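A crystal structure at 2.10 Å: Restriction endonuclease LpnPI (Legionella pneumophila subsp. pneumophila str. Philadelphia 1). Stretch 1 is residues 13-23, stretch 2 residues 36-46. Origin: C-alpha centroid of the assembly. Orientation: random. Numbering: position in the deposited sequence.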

# COMPACT_ATOMS: atom_id res chain seq x y z
N SER A 13 8.84 1.20 18.88
CA SER A 13 7.95 0.61 19.88
C SER A 13 6.56 1.24 19.76
O SER A 13 6.40 2.36 19.24
N PHE A 14 5.56 0.51 20.24
CA PHE A 14 4.16 0.88 20.04
C PHE A 14 3.83 2.25 20.60
O PHE A 14 2.99 2.97 20.06
N ASP A 15 4.50 2.66 21.67
CA ASP A 15 4.16 3.95 22.25
C ASP A 15 4.92 5.10 21.59
O ASP A 15 4.76 6.25 21.99
N THR A 16 5.72 4.82 20.56
CA THR A 16 6.40 5.88 19.81
C THR A 16 5.81 6.11 18.40
O THR A 16 6.36 6.88 17.61
N LEU A 17 4.73 5.41 18.09
CA LEU A 17 4.18 5.41 16.73
C LEU A 17 3.52 6.73 16.31
O LEU A 17 3.60 7.13 15.14
N ALA A 18 2.89 7.42 17.26
CA ALA A 18 2.06 8.57 16.93
C ALA A 18 2.81 9.75 16.30
O ALA A 18 2.22 10.52 15.54
N ASN A 19 4.10 9.91 16.59
CA ASN A 19 4.85 11.00 15.96
C ASN A 19 6.02 10.47 15.12
O ASN A 19 6.94 11.22 14.78
N ALA A 20 5.99 9.18 14.79
CA ALA A 20 7.06 8.57 14.00
C ALA A 20 7.07 9.06 12.54
O ALA A 20 6.03 9.43 11.99
N ASP A 21 8.24 9.04 11.93
CA ASP A 21 8.35 9.14 10.48
C ASP A 21 8.15 7.74 9.89
O ASP A 21 8.40 6.74 10.56
N LEU A 22 7.72 7.68 8.64
CA LEU A 22 7.68 6.40 7.92
C LEU A 22 8.97 6.19 7.12
O LEU A 22 9.27 6.91 6.17
N ILE A 23 9.74 5.19 7.53
CA ILE A 23 11.07 4.92 6.98
C ILE A 23 11.11 3.57 6.26
O ILE A 23 10.63 2.57 6.80
N ALA A 36 -8.52 -4.48 19.09
CA ALA A 36 -8.33 -3.88 17.76
C ALA A 36 -7.37 -2.69 17.76
O ALA A 36 -6.65 -2.47 16.78
N SER A 37 -7.36 -1.92 18.85
CA SER A 37 -6.55 -0.71 18.94
C SER A 37 -5.04 -0.99 18.92
O SER A 37 -4.24 -0.07 18.83
N ASP A 38 -4.67 -2.27 19.00
CA ASP A 38 -3.27 -2.70 18.90
C ASP A 38 -2.68 -2.52 17.50
O ASP A 38 -1.49 -2.74 17.30
N ASP A 39 -3.53 -2.18 16.54
CA ASP A 39 -3.10 -1.99 15.16
C ASP A 39 -2.12 -0.82 15.03
O ASP A 39 -2.48 0.33 15.30
N PRO A 40 -0.89 -1.11 14.60
CA PRO A 40 0.10 -0.02 14.50
C PRO A 40 -0.20 0.98 13.39
O PRO A 40 0.08 2.17 13.58
N ILE A 41 -0.75 0.54 12.27
CA ILE A 41 -0.96 1.43 11.14
C ILE A 41 -1.87 2.61 11.48
O ILE A 41 -1.57 3.75 11.12
N SER A 42 -3.00 2.36 12.16
CA SER A 42 -3.94 3.43 12.47
C SER A 42 -3.39 4.38 13.53
O SER A 42 -3.83 5.52 13.65
N LYS A 43 -2.42 3.93 14.32
CA LYS A 43 -1.78 4.82 15.29
C LYS A 43 -0.79 5.77 14.61
O LYS A 43 -0.68 6.94 14.97
N ILE A 44 -0.06 5.25 13.63
CA ILE A 44 0.90 6.05 12.87
C ILE A 44 0.18 7.11 12.05
O ILE A 44 0.63 8.26 11.96
N ILE A 45 -0.91 6.71 11.41
CA ILE A 45 -1.60 7.59 10.47
C ILE A 45 -3.03 7.82 10.90
O ILE A 45 -3.87 6.95 10.72
N LYS A 46 -3.30 9.00 11.46
CA LYS A 46 -4.66 9.36 11.82
C LYS A 46 -5.49 9.55 10.56
O LYS A 46 -5.07 10.24 9.62

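Packing of residues 36-46 against residues 13-23 of the restriction endonuclease LpnPI, a contact that buries 560 Å² over both sides. Stretch 2 opens with a 3-10 segment, in which Ala36 stays out of reach and Ser37 and Asp38 meet the other stretch mainly through their backbone. Both present carbonyls to the ring of Phe14, whose t rotamer (chi1 -179°, chi2 71°) carries the ring nearer to stretch 2 although its CA-to-CB bond points sideways. Ser37 O lies 3.6 Å from Phe14 CZ, at the ring edge, where the C-H groups are slightly positive; Asp38 O approaches Phe14 CE1 obliquely at 3.7 Å. The CA-to-CB bond of Asp38 (m) points away. Asp39, its CA-to-CB bond also directed away, serves its own stretch: in the t rotamer it caps the following helix, its OD2 accepting from Ser42 N at 2.8 Å and from Ser42 OG at 2.5 Å. Pro40, C-gamma endo, places its CB 3.6 Å from CD1 of Leu17, a buried residue (m, t) whose CA-to-CB bond points toward stretch 2. The CA-to-CB bond of Ile41 points away and Ser42 is out of reach, so neither contributes to the contact.

Lys43 has the most area covered by the other stretch. Its CA-to-CB bond points toward stretch 1, and four t torsions extend the chain past Leu17, where Lys43 CG sits 4.0 Å from Leu17 CB, and across one face of the Phe14 ring. Lys43 CD lies 4.0 Å from the centroid of the Phe14 ring in a CH-pi contact, and Lys43 NZ follows at 3.6 Å from the same centroid, 27° off the normal, in a cation-pi interaction. The ammonium also donates a hydrogen bond to the backbone, Lys43 NZ to Phe14 O, at 3.1 Å, so one residue engages it through both ring and carbonyl. At the other end of Lys43, its backbone O is 3.7 Å from Ala18 CA, and water 1 bridges the two chain segments, its oxygen 2.9 Å from Lys43 O and 2.9 Å from Ala18 O.

Ile44 (m, t) is buried, its CA-to-CB bond sideways, and it joins two leucines: its CG1 is 3.9 Å from Leu17 CB and its CG2 is 3.9 Å from CD2 of Leu22, another residue (m, t) whose CA-to-CB bond points toward stretch 2. The backbones come close here, with 4.9 Å between Ala18 CA and Ile44 CA. Ile45, the first residue to leave helical geometry, extends its m, t side chain so that Ile45 CD1 reaches 4.2 Å from Leu22 CD1. Lys46 makes no close contact.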

# COMPACT_ATOMS: atom_id res chain seq x y z
CB SER A 13 8.51 0.81 21.29
OG SER A 13 8.65 2.19 21.55
CB PHE A 14 3.25 -0.16 20.68
CG PHE A 14 1.78 0.13 20.52
CD1 PHE A 14 1.16 0.00 19.28
CD2 PHE A 14 1.01 0.51 21.61
CE1 PHE A 14 -0.20 0.26 19.13
CE2 PHE A 14 -0.36 0.76 21.47
CZ PHE A 14 -0.96 0.64 20.23
CB ASP A 15 4.39 3.92 23.77
CG ASP A 15 5.85 3.98 24.14
OD1 ASP A 15 6.68 3.39 23.42
OD2 ASP A 15 6.17 4.61 25.18
CB THR A 16 7.92 5.64 19.68
OG1 THR A 16 8.17 4.49 18.86
CG2 THR A 16 8.54 5.41 21.06
CB LEU A 17 3.14 4.29 16.58
CG LEU A 17 3.68 2.87 16.78
CD1 LEU A 17 2.60 1.83 16.47
CD2 LEU A 17 4.94 2.61 15.99
CB ALA A 18 1.31 9.05 18.18
CB ASN A 19 5.36 12.01 16.99
CG ASN A 19 6.45 11.45 17.87
OD1 ASN A 19 6.49 10.24 18.12
ND2 ASN A 19 7.33 12.31 18.36
CB ALA A 20 6.92 7.05 14.03
CB ASP A 21 9.72 9.68 10.07
CG ASP A 21 10.07 11.01 10.74
OD1 ASP A 21 9.41 12.03 10.45
OD2 ASP A 21 11.01 11.03 11.56
CB LEU A 22 6.46 6.32 6.99
CG LEU A 22 5.13 6.04 7.72
CD1 LEU A 22 3.93 6.20 6.77
CD2 LEU A 22 5.17 4.64 8.33
CB ILE A 23 12.13 4.94 8.09
CG1 ILE A 23 12.26 6.37 8.64
CG2 ILE A 23 13.50 4.44 7.57
CD1 ILE A 23 13.18 6.49 9.83
CB ALA A 36 -9.67 -3.48 17.17
CB SER A 37 -6.90 0.05 20.21
OG SER A 37 -6.61 -0.75 21.34
CB ASP A 38 -3.13 -4.17 19.30
CG ASP A 38 -3.35 -4.41 20.77
OD1 ASP A 38 -3.32 -3.43 21.55
OD2 ASP A 38 -3.50 -5.59 21.15
CB ASP A 39 -4.33 -1.74 14.27
CG ASP A 39 -3.96 -1.26 12.89
OD1 ASP A 39 -3.37 -2.06 12.13
OD2 ASP A 39 -4.24 -0.09 12.55
CB PRO A 40 1.42 -0.77 14.23
CG PRO A 40 1.01 -2.08 13.64
CD PRO A 40 -0.30 -2.43 14.30
CB ILE A 41 -1.55 0.68 9.94
CG1 ILE A 41 -0.50 -0.26 9.35
CG2 ILE A 41 -2.00 1.66 8.86
CD1 ILE A 41 -1.00 -1.12 8.23
CB SER A 42 -5.30 2.87 12.91
OG SER A 42 -5.14 1.87 13.90
CB LYS A 43 -1.07 4.02 16.37
CG LYS A 43 -0.71 4.86 17.57
CD LYS A 43 -0.30 3.99 18.73
CE LYS A 43 -0.17 4.80 20.00
NZ LYS A 43 0.26 3.92 21.10
CB ILE A 44 1.73 5.16 11.92
CG1 ILE A 44 2.47 4.08 12.70
CG2 ILE A 44 2.70 6.00 11.09
CD1 ILE A 44 3.12 3.02 11.81
CB ILE A 45 -1.59 7.01 9.04
CG1 ILE A 45 -0.20 6.50 8.68
CG2 ILE A 45 -2.08 8.04 8.04
CD1 ILE A 45 -0.15 5.72 7.37
CB LYS A 46 -4.68 10.65 12.66
CG LYS A 46 -4.01 10.52 14.02
CD LYS A 46 -4.31 11.74 14.90
CE LYS A 46 -3.38 11.83 16.10
NZ LYS A 46 -3.34 10.57 16.89
O HOH W 1 -0.46 9.85 14.72